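Local coordinates for protein AimR transcriptional regulator (Bacillus phage phi3T, PDB 5ZVV) that acts as the homodimeric receptor of the arbitrium peptide, activating aimX transcription in the dimeric form to steer the phage between lysis and lysogeny, at residues E71-P74 with N75-C78; K77-R80 with Q81-E84; S105-S108 with T109-E112; F165-M168 with K169-S172; I185-S188 with F189-R192. All blocks are in the same frame, centred on the assembly; numbering follows the deposited sequence.

Contact 1: E71-P74 with N75-C78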
loop_
_atom_site.group_PDB
_atom_site.type_symbol
_atom_site.label_atom_id
_atom_site.label_comp_id
_atom_site.label_asym_id
_atom_site.label_seq_id
_atom_site.Cartn_x
_atom_site.Cartn_y
_atom_site.Cartn_z
ATOM N N GLU A 71 38.248 9.738 -11.285
ATOM C CA GLU A 71 39.375 10.577 -10.908
ATOM C C GLU A 71 38.988 11.724 -9.984
ATOM O O GLU A 71 39.879 12.410 -9.476
ATOM C CB GLU A 71 40.061 11.142 -12.159
ATOM C CG GLU A 71 40.671 10.077 -13.064
ATOM C CD GLU A 71 41.696 9.213 -12.349
ATOM O OE1 GLU A 71 42.430 9.739 -11.486
ATOM O OE2 GLU A 71 41.765 8.001 -12.648
ATOM N N LEU A 72 37.696 11.946 -9.752
ATOM C CA LEU A 72 37.259 13.008 -8.861
ATOM C C LEU A 72 37.673 12.712 -7.421
ATOM O O LEU A 72 37.897 11.562 -7.030
ATOM C CB LEU A 72 35.741 13.184 -8.934
ATOM C CG LEU A 72 35.148 13.628 -10.274
ATOM C CD1 LEU A 72 33.636 13.511 -10.241
ATOM C CD2 LEU A 72 35.571 15.052 -10.609
ATOM N N ASP A 73 37.778 13.773 -6.632
ATOM C CA ASP A 73 38.088 13.636 -5.213
ATOM C C ASP A 73 36.880 13.057 -4.490
ATOM O O ASP A 73 35.835 13.719 -4.426
ATOM C CB ASP A 73 38.474 14.990 -4.620
ATOM C CG ASP A 73 39.083 14.878 -3.226
ATOM O OD1 ASP A 73 38.738 13.940 -2.481
ATOM O OD2 ASP A 73 39.913 15.747 -2.874
ATOM N N PRO A 74 36.970 11.851 -3.925
ATOM C CA PRO A 74 35.783 11.247 -3.300
ATOM C C PRO A 74 35.237 12.046 -2.132
ATOM O O PRO A 74 34.083 11.831 -1.746
ATOM C CB PRO A 74 36.286 9.869 -2.844
ATOM C CG PRO A 74 37.544 9.626 -3.629
ATOM C CD PRO A 74 38.150 10.976 -3.834
ATOM N N ASN A 75 36.022 12.960 -1.566
ATOM C CA ASN A 75 35.632 13.698 -0.373
ATOM C C ASN A 75 34.827 14.957 -0.671
ATOM O O ASN A 75 34.417 15.639 0.272
ATOM C CB ASN A 75 36.876 14.083 0.436
ATOM C CG ASN A 75 37.687 12.880 0.881
ATOM O OD1 ASN A 75 37.151 11.933 1.454
ATOM N ND2 ASN A 75 38.987 12.915 0.619
ATOM N N LYS A 76 34.583 15.283 -1.936
ATOM C CA LYS A 76 34.048 16.588 -2.308
ATOM C C LYS A 76 32.748 16.445 -3.100
ATOM O O LYS A 76 32.289 15.342 -3.405
ATOM C CB LYS A 76 35.094 17.386 -3.091
ATOM C CG LYS A 76 36.309 17.764 -2.253
ATOM C CD LYS A 76 37.247 18.680 -3.020
ATOM C CE LYS A 76 38.279 19.317 -2.101
ATOM N NZ LYS A 76 39.168 18.307 -1.465
ATOM N N LYS A 77 32.164 17.601 -3.436
ATOM C CA LYS A 77 30.823 17.643 -4.015
ATOM C C LYS A 77 30.777 17.003 -5.400
ATOM O O LYS A 77 29.781 16.360 -5.761
ATOM C CB LYS A 77 30.337 19.093 -4.074
ATOM C CG LYS A 77 29.319 19.373 -5.168
ATOM C CD LYS A 77 29.290 20.849 -5.541
ATOM C CE LYS A 77 28.481 21.668 -4.551
ATOM N NZ LYS A 77 27.044 21.271 -4.561
ATOM N N CYS A 78 31.844 17.164 -6.187
ATOM C CA CYS A 78 31.850 16.635 -7.548
ATOM C C CYS A 78 31.614 15.130 -7.577
ATOM O O CYS A 78 30.951 14.620 -8.485
ATOM C CB CYS A 78 33.168 16.974 -8.238
ATOM S SG CYS A 78 33.101 18.441 -9.276
#
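The carboxylate of D73 receives two nitrogens over the same face, the backbone N of N75 above OD1 and the ammonium of K76 above OD2. This is an Asx turn laid over a type I beta turn from D73 to K76, the arrangement that leads the chain from the loop after helix 61-69 into helix 77-88. The N75 N to D73 OD1 bond is 3.0 Å long and nearly straight, while D73 O accepts from K76 N at 3.2 Å and so closes the backbone turn. CG of D73 stands opposite its own backbone N (chi1 -168°), which brings OD1 within reach of the N75 N-H. K76, the N-cap residue, slants its chain across that of D73 and bends at the last torsion (chi4 63°), which lets NZ meet D73 OD2 in a salt bridge of 3.0 Å. The lysine thus holds one oxygen and the backbone the other, and the carboxylate is probably fixed in rotation. The N75 amide is turned 63° from the carboxylate plane, and its OD1 is engaged by the backbone N of K106 in the next interhelical loop. P74 lies at the second position of the turn, where its ring suits the bend, and its carbonyl is bonded by the hydroxyl of S110. Apart from the polar turn, L72 packs on C78 in the first turn of the helix. CD2 of L72 lies 3.9 Å from C78 CB, and its other methyl, CD1, sits 3.4 Å from C78 O.

Contact 2: K77-R80 with Q81-E84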
loop_
_atom_site.group_PDB
_atom_site.type_symbol
_atom_site.label_atom_id
_atom_site.label_comp_id
_atom_site.label_asym_id
_atom_site.label_seq_id
_atom_site.Cartn_x
_atom_site.Cartn_y
_atom_site.Cartn_z
ATOM N N LYS A 77 32.164 17.601 -3.436
ATOM C CA LYS A 77 30.823 17.643 -4.015
ATOM C C LYS A 77 30.777 17.003 -5.400
ATOM O O LYS A 77 29.781 16.360 -5.761
ATOM C CB LYS A 77 30.337 19.093 -4.074
ATOM C CG LYS A 77 29.319 19.373 -5.168
ATOM C CD LYS A 77 29.290 20.849 -5.541
ATOM C CE LYS A 77 28.481 21.668 -4.551
ATOM N NZ LYS A 77 27.044 21.271 -4.561
ATOM N N CYS A 78 31.844 17.164 -6.187
ATOM C CA CYS A 78 31.850 16.635 -7.548
ATOM C C CYS A 78 31.614 15.130 -7.577
ATOM O O CYS A 78 30.951 14.620 -8.485
ATOM C CB CYS A 78 33.168 16.974 -8.238
ATOM S SG CYS A 78 33.101 18.441 -9.276
ATOM N N ALA A 79 32.144 14.404 -6.592
ATOM C CA ALA A 79 31.949 12.957 -6.564
ATOM C C ALA A 79 30.498 12.598 -6.267
ATOM O O ALA A 79 29.958 11.644 -6.842
ATOM C CB ALA A 79 32.884 12.321 -5.536
ATOM N N ARG A 80 29.849 13.349 -5.375
ATOM C CA ARG A 80 28.439 13.110 -5.074
ATOM C C ARG A 80 27.566 13.390 -6.293
ATOM O O ARG A 80 26.709 12.570 -6.671
ATOM C CB ARG A 80 28.022 13.978 -3.886
ATOM C CG ARG A 80 29.027 13.955 -2.748
ATOM C CD ARG A 80 28.565 14.748 -1.532
ATOM N NE ARG A 80 29.669 14.938 -0.596
ATOM C CZ ARG A 80 30.252 16.104 -0.349
ATOM N NH1 ARG A 80 29.821 17.205 -0.943
ATOM N NH2 ARG A 80 31.260 16.174 0.511
ATOM N N GLN A 81 27.776 14.548 -6.927
ATOM C CA GLN A 81 27.121 14.814 -8.203
ATOM C C GLN A 81 27.358 13.673 -9.181
ATOM O O GLN A 81 26.438 13.252 -9.894
ATOM C CB GLN A 81 27.628 16.134 -8.789
ATOM C CG GLN A 81 27.269 17.357 -7.971
ATOM C CD GLN A 81 27.827 18.641 -8.559
ATOM O OE1 GLN A 81 28.963 18.680 -9.026
ATOM N NE2 GLN A 81 27.023 19.697 -8.543
ATOM N N SER A 82 28.582 13.141 -9.207
ATOM C CA SER A 82 28.902 12.072 -10.146
ATOM C C SER A 82 28.104 10.811 -9.843
ATOM O O SER A 82 27.677 10.110 -10.766
ATOM C CB SER A 82 30.402 11.775 -10.125
ATOM O OG SER A 82 30.731 10.852 -9.104
ATOM N N VAL A 83 27.881 10.503 -8.561
ATOM C CA VAL A 83 27.108 9.302 -8.257
ATOM C C VAL A 83 25.655 9.489 -8.676
ATOM O O VAL A 83 25.017 8.548 -9.174
ATOM C CB VAL A 83 27.238 8.899 -6.772
ATOM C CG1 VAL A 83 26.256 9.648 -5.879
ATOM C CG2 VAL A 83 27.042 7.395 -6.621
ATOM N N GLU A 84 25.118 10.707 -8.527
ATOM C CA GLU A 84 23.737 10.927 -8.952
ATOM C C GLU A 84 23.603 10.853 -10.470
ATOM O O GLU A 84 22.674 10.220 -10.992
ATOM C CB GLU A 84 23.215 12.268 -8.431
ATOM C CG GLU A 84 21.945 12.768 -9.137
ATOM C CD GLU A 84 20.763 11.804 -9.046
ATOM O OE1 GLU A 84 20.800 10.850 -8.239
ATOM O OE2 GLU A 84 19.779 12.006 -9.790
#
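Q81 lies across K77, one helical turn earlier, with its amide carbon CD 3.8 Å from K77 CG. The backbone bond from Q81 N to K77 O (2.9 Å) fixes the spacing, and the extended Q81 chain carries its amide slantwise over the lysine's CG and CD. Beyond those two methylenes the lysine chain bends at chi3 and chi4. The Q81 amide is occupied on both ends, NE2 by N45 OD1 and OE1 by L46 N, which should fix the plane that K77 packs against. S82 turns its hydroxyl back on the helix: with chi1 at 86°, OG lies between the backbone N and the carbonyl carbon and donates to A79 O at a short 2.5 Å. The same A79 oxygen takes V83 N at 2.9 Å, so one carbonyl serves two donors and the buried hydroxyl is satisfied within the helix. V83 puts CG1 3.1 Å from R80 O. E84 continues the regular bonding through its N to R80 O, but its carboxylate leads away to S188, R192 and Y117. The pattern is regular alpha-helical i to i+4 bonding with a serine hydroxyl turned to the i-3 carbonyl. Helix 77-88, in an all-helical fold of the TPR clan, has several neighbours: A79, S82 and V83 rest on helix 92-103, R80 and V83 on helix 108-124, and Q81 and E84 on helix 184-203.

Contact 3: S105-S108 with T109-E112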
loop_
_atom_site.group_PDB
_atom_site.type_symbol
_atom_site.label_atom_id
_atom_site.label_comp_id
_atom_site.label_asym_id
_atom_site.label_seq_id
_atom_site.Cartn_x
_atom_site.Cartn_y
_atom_site.Cartn_z
ATOM N N SER A 105 35.457 7.210 1.654
ATOM C CA SER A 105 35.914 8.577 1.836
ATOM C C SER A 105 36.041 8.920 3.319
ATOM O O SER A 105 35.436 8.288 4.189
ATOM C CB SER A 105 34.953 9.547 1.150
ATOM O OG SER A 105 35.180 10.882 1.560
ATOM N N LYS A 106 36.853 9.942 3.601
ATOM C CA LYS A 106 37.008 10.459 4.954
ATOM C C LYS A 106 35.929 11.463 5.332
ATOM O O LYS A 106 35.744 11.732 6.525
ATOM C CB LYS A 106 38.378 11.129 5.120
ATOM C CG LYS A 106 39.560 10.179 5.106
ATOM C CD LYS A 106 40.857 10.935 5.352
ATOM C CE LYS A 106 42.051 9.995 5.386
ATOM N NZ LYS A 106 43.325 10.725 5.647
ATOM N N ASN A 107 35.221 12.016 4.351
ATOM C CA ASN A 107 34.245 13.071 4.585
ATOM C C ASN A 107 32.886 12.466 4.918
ATOM O O ASN A 107 32.433 11.532 4.248
ATOM C CB ASN A 107 34.143 13.977 3.358
ATOM C CG ASN A 107 33.090 15.048 3.514
ATOM O OD1 ASN A 107 31.915 14.811 3.251
ATOM N ND2 ASN A 107 33.506 16.237 3.939
ATOM N N SER A 108 32.235 13.014 5.946
ATOM C CA SER A 108 30.989 12.429 6.432
ATOM C C SER A 108 29.862 12.577 5.416
ATOM O O SER A 108 29.017 11.685 5.291
ATOM C CB SER A 108 30.593 13.064 7.764
ATOM O OG SER A 108 30.379 14.455 7.618
ATOM N N THR A 109 29.821 13.699 4.693
ATOM C CA THR A 109 28.796 13.870 3.666
ATOM C C THR A 109 28.977 12.860 2.540
ATOM O O THR A 109 28.003 12.254 2.080
ATOM C CB THR A 109 28.821 15.297 3.111
ATOM O OG1 THR A 109 28.734 16.239 4.185
ATOM C CG2 THR A 109 27.651 15.521 2.163
ATOM N N SER A 110 30.219 12.664 2.085
ATOM C CA SER A 110 30.470 11.671 1.047
ATOM C C SER A 110 30.112 10.270 1.525
ATOM O O SER A 110 29.497 9.495 0.785
ATOM C CB SER A 110 31.930 11.729 0.599
ATOM O OG SER A 110 32.186 12.900 -0.154
ATOM N N GLN A 111 30.486 9.926 2.761
ATOM C CA GLN A 111 30.103 8.629 3.314
ATOM C C GLN A 111 28.590 8.478 3.360
ATOM O O GLN A 111 28.054 7.401 3.071
ATOM C CB GLN A 111 30.687 8.456 4.715
ATOM C CG GLN A 111 32.198 8.432 4.778
ATOM C CD GLN A 111 32.708 8.295 6.200
ATOM O OE1 GLN A 111 31.934 8.052 7.128
ATOM N NE2 GLN A 111 34.016 8.453 6.379
ATOM N N GLU A 112 27.886 9.550 3.723
ATOM C CA GLU A 112 26.432 9.509 3.804
ATOM C C GLU A 112 25.813 9.267 2.433
ATOM O O GLU A 112 24.928 8.414 2.278
ATOM C CB GLU A 112 25.934 10.817 4.419
ATOM C CG GLU A 112 24.459 11.097 4.266
ATOM C CD GLU A 112 24.079 12.420 4.895
ATOM O OE1 GLU A 112 24.638 12.745 5.964
ATOM O OE2 GLU A 112 23.242 13.143 4.315
#
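Q111 reaches back past the start of its own helix to the loop: its NE2 donates to S105 O at 2.6 Å, a side-chain bond spanning six residues. The oxygen lies close to the plane of the Q111 amide, and the chain runs extended to reach it, passing N107 O with CG 3.2 Å away. That N107 carbonyl meanwhile accepts the backbone N of Q111, so the glutamine is joined to the loop by its main chain and by its side-chain end. The N107 amide serves the helix start. With CG opposite the backbone N (chi1 177°), OD1 reaches the first-turn amides and takes S110 N at 3.0 Å, in the carbonyl plane and on a lone pair. T109 N gives OD1 a second bond, weak and strongly bent, and R80 NH2 adds another weak one from helix 77-88. T109 leans on the same oxygen, its CB 3.1 Å from N107 OD1. S110 brings its CB to 3.8 Å from S105 CB and spends its own OG on P74 O; E112, whose N is bonded to S108 O, sends its carboxylate to K143 N and S144. The whole is an asparagine N-cap of helix 108-124, the amide oxygen replacing the carbonyls that a preceding turn would have supplied, with the Q111 side chain adding a bond back to the loop.

Contact 4: F165-M168 with K169-S172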
loop_
_atom_site.group_PDB
_atom_site.type_symbol
_atom_site.label_atom_id
_atom_site.label_comp_id
_atom_site.label_asym_id
_atom_site.label_seq_id
_atom_site.Cartn_x
_atom_site.Cartn_y
_atom_site.Cartn_z
ATOM N N PHE A 165 1.318 1.575 -5.528
ATOM C CA PHE A 165 1.214 2.939 -6.038
ATOM C C PHE A 165 0.808 3.917 -4.944
ATOM O O PHE A 165 1.326 5.039 -4.888
ATOM C CB PHE A 165 0.227 2.987 -7.204
ATOM C CG PHE A 165 0.647 2.155 -8.382
ATOM C CD1 PHE A 165 1.575 2.636 -9.289
ATOM C CD2 PHE A 165 0.118 0.890 -8.578
ATOM C CE1 PHE A 165 1.967 1.872 -10.374
ATOM C CE2 PHE A 165 0.504 0.118 -9.660
ATOM C CZ PHE A 165 1.432 0.609 -10.559
ATOM N N GLY A 166 -0.112 3.514 -4.065
ATOM C CA GLY A 166 -0.496 4.384 -2.962
ATOM C C GLY A 166 0.697 4.843 -2.150
ATOM O O GLY A 166 0.891 6.040 -1.921
ATOM N N LEU A 167 1.540 3.893 -1.735
ATOM C CA LEU A 167 2.732 4.247 -0.975
ATOM C C LEU A 167 3.738 5.028 -1.803
ATOM O O LEU A 167 4.601 5.698 -1.228
ATOM C CB LEU A 167 3.384 2.992 -0.401
ATOM C CG LEU A 167 2.916 2.721 1.026
ATOM C CD1 LEU A 167 3.197 1.294 1.408
ATOM C CD2 LEU A 167 3.602 3.674 1.992
HETATM N N MSE A 168 3.659 4.958 -3.127
HETATM C CA MSE A 168 4.442 5.867 -3.947
HETATM C C MSE A 168 3.921 7.270 -3.691
HETATM O O MSE A 168 4.673 8.165 -3.287
HETATM C CB MSE A 168 4.344 5.526 -5.439
HETATM C CG MSE A 168 5.021 4.230 -5.846
HETATM SE SE MSE A 168 4.944 3.898 -7.772
HETATM C CE MSE A 168 6.114 5.345 -8.375
ATOM N N LYS A 169 2.610 7.434 -3.891
ATOM C CA LYS A 169 2.007 8.761 -3.832
ATOM C C LYS A 169 2.280 9.424 -2.489
ATOM O O LYS A 169 2.830 10.532 -2.431
ATOM C CB LYS A 169 0.506 8.662 -4.107
ATOM C CG LYS A 169 0.193 8.059 -5.473
ATOM C CD LYS A 169 -1.297 7.839 -5.680
ATOM C CE LYS A 169 -2.045 9.155 -5.796
ATOM N NZ LYS A 169 -3.494 8.934 -6.067
ATOM N N SER A 170 1.949 8.732 -1.394
ATOM C CA SER A 170 2.210 9.277 -0.067
ATOM C C SER A 170 3.676 9.652 0.096
ATOM O O SER A 170 3.991 10.726 0.625
ATOM C CB SER A 170 1.779 8.279 1.010
ATOM O OG SER A 170 2.540 7.083 0.950
ATOM N N THR A 171 4.589 8.801 -0.388
ATOM C CA THR A 171 6.007 9.127 -0.282
ATOM C C THR A 171 6.311 10.449 -0.975
ATOM O O THR A 171 6.993 11.313 -0.412
ATOM C CB THR A 171 6.866 8.003 -0.868
ATOM O OG1 THR A 171 6.689 6.808 -0.097
ATOM C CG2 THR A 171 8.340 8.389 -0.840
ATOM N N SER A 172 5.777 10.641 -2.186
ATOM C CA SER A 172 6.055 11.872 -2.910
ATOM C C SER A 172 5.463 13.083 -2.210
ATOM O O SER A 172 5.944 14.201 -2.423
ATOM C CB SER A 172 5.532 11.786 -4.345
ATOM O OG SER A 172 4.122 11.657 -4.371
#
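Hydroxyl bonds set T171 and L167 together: T171 OG1 donates to L167 O at 2.6 Å, approaching almost in line with the carbonyl. The backbone N of T171 shares that oxygen from well above the carbonyl plane, at a longer 3.2 Å. With chi1 at -64°, T171 places OG1 beside its own backbone N, from where it can turn back on L167. S170 OG also faces the preceding turn, yet its bonds to G166 O and L167 O are both weak, and which of them it makes is not settled. S172 repeats the theme within its own segment, its OG giving a 2.6 Å bond to a lone pair of K169 O. Main-chain bonds complete the helix, K169 N to F165 O and S170 N to G166 O being each 2.9 Å, as is S172 N to M168 O. Among the carbon-to-oxygen approaches, K169 lays CG 3.3 Å from F165 O before its chain bends and carries NZ off to a salt bridge with E204. L167 brings CD2 to 3.7 Å from S170 OG. The selenomethionine at 168 packs on helices 145-161 and 184-203, as fits the all-helical TPR-clan fold of this family. L167 meets L167 of the second subunit, which places this short helix at the contact between subunits of the homodimer.

Contact 5: I185-S188 with F189-R192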
loop_
_atom_site.group_PDB
_atom_site.type_symbol
_atom_site.label_atom_id
_atom_site.label_comp_id
_atom_site.label_asym_id
_atom_site.label_seq_id
_atom_site.Cartn_x
_atom_site.Cartn_y
_atom_site.Cartn_z
ATOM N N ILE A 185 21.902 18.826 -8.640
ATOM C CA ILE A 185 21.261 17.730 -7.916
ATOM C C ILE A 185 19.751 17.929 -7.863
ATOM O O ILE A 185 18.978 16.990 -8.096
ATOM C CB ILE A 185 21.868 17.600 -6.506
ATOM C CG1 ILE A 185 23.308 17.092 -6.595
ATOM C CG2 ILE A 185 21.025 16.680 -5.635
ATOM C CD1 ILE A 185 23.420 15.679 -7.134
ATOM N N LYS A 186 19.307 19.157 -7.569
ATOM C CA LYS A 186 17.876 19.414 -7.431
ATOM C C LYS A 186 17.144 19.230 -8.755
ATOM O O LYS A 186 16.018 18.720 -8.780
ATOM C CB LYS A 186 17.644 20.823 -6.879
ATOM C CG LYS A 186 16.184 21.146 -6.588
ATOM C CD LYS A 186 16.035 22.502 -5.912
ATOM C CE LYS A 186 14.571 22.855 -5.712
ATOM N NZ LYS A 186 14.398 24.009 -4.792
ATOM N N GLU A 187 17.764 19.632 -9.867
ATOM C CA GLU A 187 17.148 19.406 -11.172
ATOM C C GLU A 187 17.097 17.919 -11.510
ATOM O O GLU A 187 16.109 17.436 -12.083
ATOM C CB GLU A 187 17.905 20.182 -12.251
ATOM C CG GLU A 187 17.880 21.687 -12.048
ATOM C CD GLU A 187 16.470 22.235 -11.985
ATOM O OE1 GLU A 187 15.714 22.051 -12.964
ATOM O OE2 GLU A 187 16.112 22.835 -10.952
ATOM N N SER A 188 18.155 17.178 -11.165
ATOM C CA SER A 188 18.151 15.733 -11.385
ATOM C C SER A 188 17.016 15.067 -10.614
ATOM O O SER A 188 16.240 14.276 -11.171
ATOM C CB SER A 188 19.506 15.147 -10.979
ATOM O OG SER A 188 19.654 13.814 -11.437
ATOM N N PHE A 189 16.896 15.394 -9.323
ATOM C CA PHE A 189 15.815 14.842 -8.513
ATOM C C PHE A 189 14.456 15.241 -9.070
ATOM O O PHE A 189 13.513 14.437 -9.064
ATOM C CB PHE A 189 15.963 15.303 -7.063
ATOM C CG PHE A 189 17.130 14.683 -6.344
ATOM C CD1 PHE A 189 17.878 13.678 -6.942
ATOM C CD2 PHE A 189 17.471 15.095 -5.065
ATOM C CE1 PHE A 189 18.949 13.100 -6.284
ATOM C CE2 PHE A 189 18.542 14.515 -4.397
ATOM C CZ PHE A 189 19.281 13.519 -5.008
ATOM N N LYS A 190 14.339 16.478 -9.561
ATOM C CA LYS A 190 13.092 16.920 -10.175
ATOM C C LYS A 190 12.720 16.029 -11.351
ATOM O O LYS A 190 11.569 15.597 -11.476
ATOM C CB LYS A 190 13.205 18.379 -10.624
ATOM C CG LYS A 190 12.981 19.411 -9.523
ATOM C CD LYS A 190 13.085 20.823 -10.088
ATOM C CE LYS A 190 12.941 21.882 -9.007
ATOM N NZ LYS A 190 13.205 23.247 -9.547
ATOM N N SER A 191 13.682 15.739 -12.227
ATOM C CA SER A 191 13.388 14.863 -13.358
ATOM C C SER A 191 12.967 13.474 -12.887
ATOM O O SER A 191 12.001 12.899 -13.412
ATOM C CB SER A 191 14.599 14.785 -14.286
ATOM O OG SER A 191 15.717 14.223 -13.621
ATOM N N ARG A 192 13.667 12.928 -11.885
ATOM C CA ARG A 192 13.288 11.629 -11.326
ATOM C C ARG A 192 11.829 11.618 -10.879
ATOM O O ARG A 192 11.019 10.801 -11.346
ATOM C CB ARG A 192 14.197 11.276 -10.147
ATOM C CG ARG A 192 15.627 10.885 -10.486
ATOM C CD ARG A 192 16.369 10.576 -9.193
ATOM N NE ARG A 192 17.763 10.191 -9.380
ATOM C CZ ARG A 192 18.182 8.937 -9.520
ATOM N NH1 ARG A 192 17.310 7.938 -9.512
ATOM N NH2 ARG A 192 19.473 8.683 -9.672
#
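The carbonyl oxygen of S188 is gripped twice, by the backbone N of R192 at 3.0 Å and by the hydroxyl of S191 at a short 2.5 Å. Both bonds belong to one alpha helix, 184-203, in the TPR-like helical array of the family. In S191, chi1 of 62° sets OG between its backbone N and carbonyl carbon, facing the S188 oxygen. S188 OG and R192 NE both bind E84 OE2 of helix 77-88, and R192 also pairs with D87. On another side K190 and E187 run side by side and join in a salt bridge of 3.3 Å, NZ approaching OE2 from its syn side. K186 crosses the K190 chain, the two CE atoms 3.8 Å apart, but carries its own charge to E182, which probably eases the nearness of two ammonium groups. F189 faces the core, its ring also meeting those of F149 and F150. I185 runs beside F189 and sets CG2 over one face of its ring in a CH-pi contact, 3.8 Å from the centroid. The methyl is shifted toward the rim, where it comes to 3.5 Å from F189 CE2.

Each contact spans eight consecutive residues, so none closes a long loop; contacts 1 and 2 overlap and the others follow in series. Contact 1 turns the loop after helix 61-69 into helix 77-88, and contact 2, sharing K77 and C78 with it, carries that helix on. Contact 3 starts helix 108-124 beside them, tied to contact 1 through P74 and N75 and to contact 2 through R80. Contact 4, in helix 165-173, touches none of the others, its nearest atoms about 8 Å from contact 5, and reaches the second subunit. Contact 5 lies near the start of helix 184-203 and returns to contact 2, where E84 meets S188 and R192.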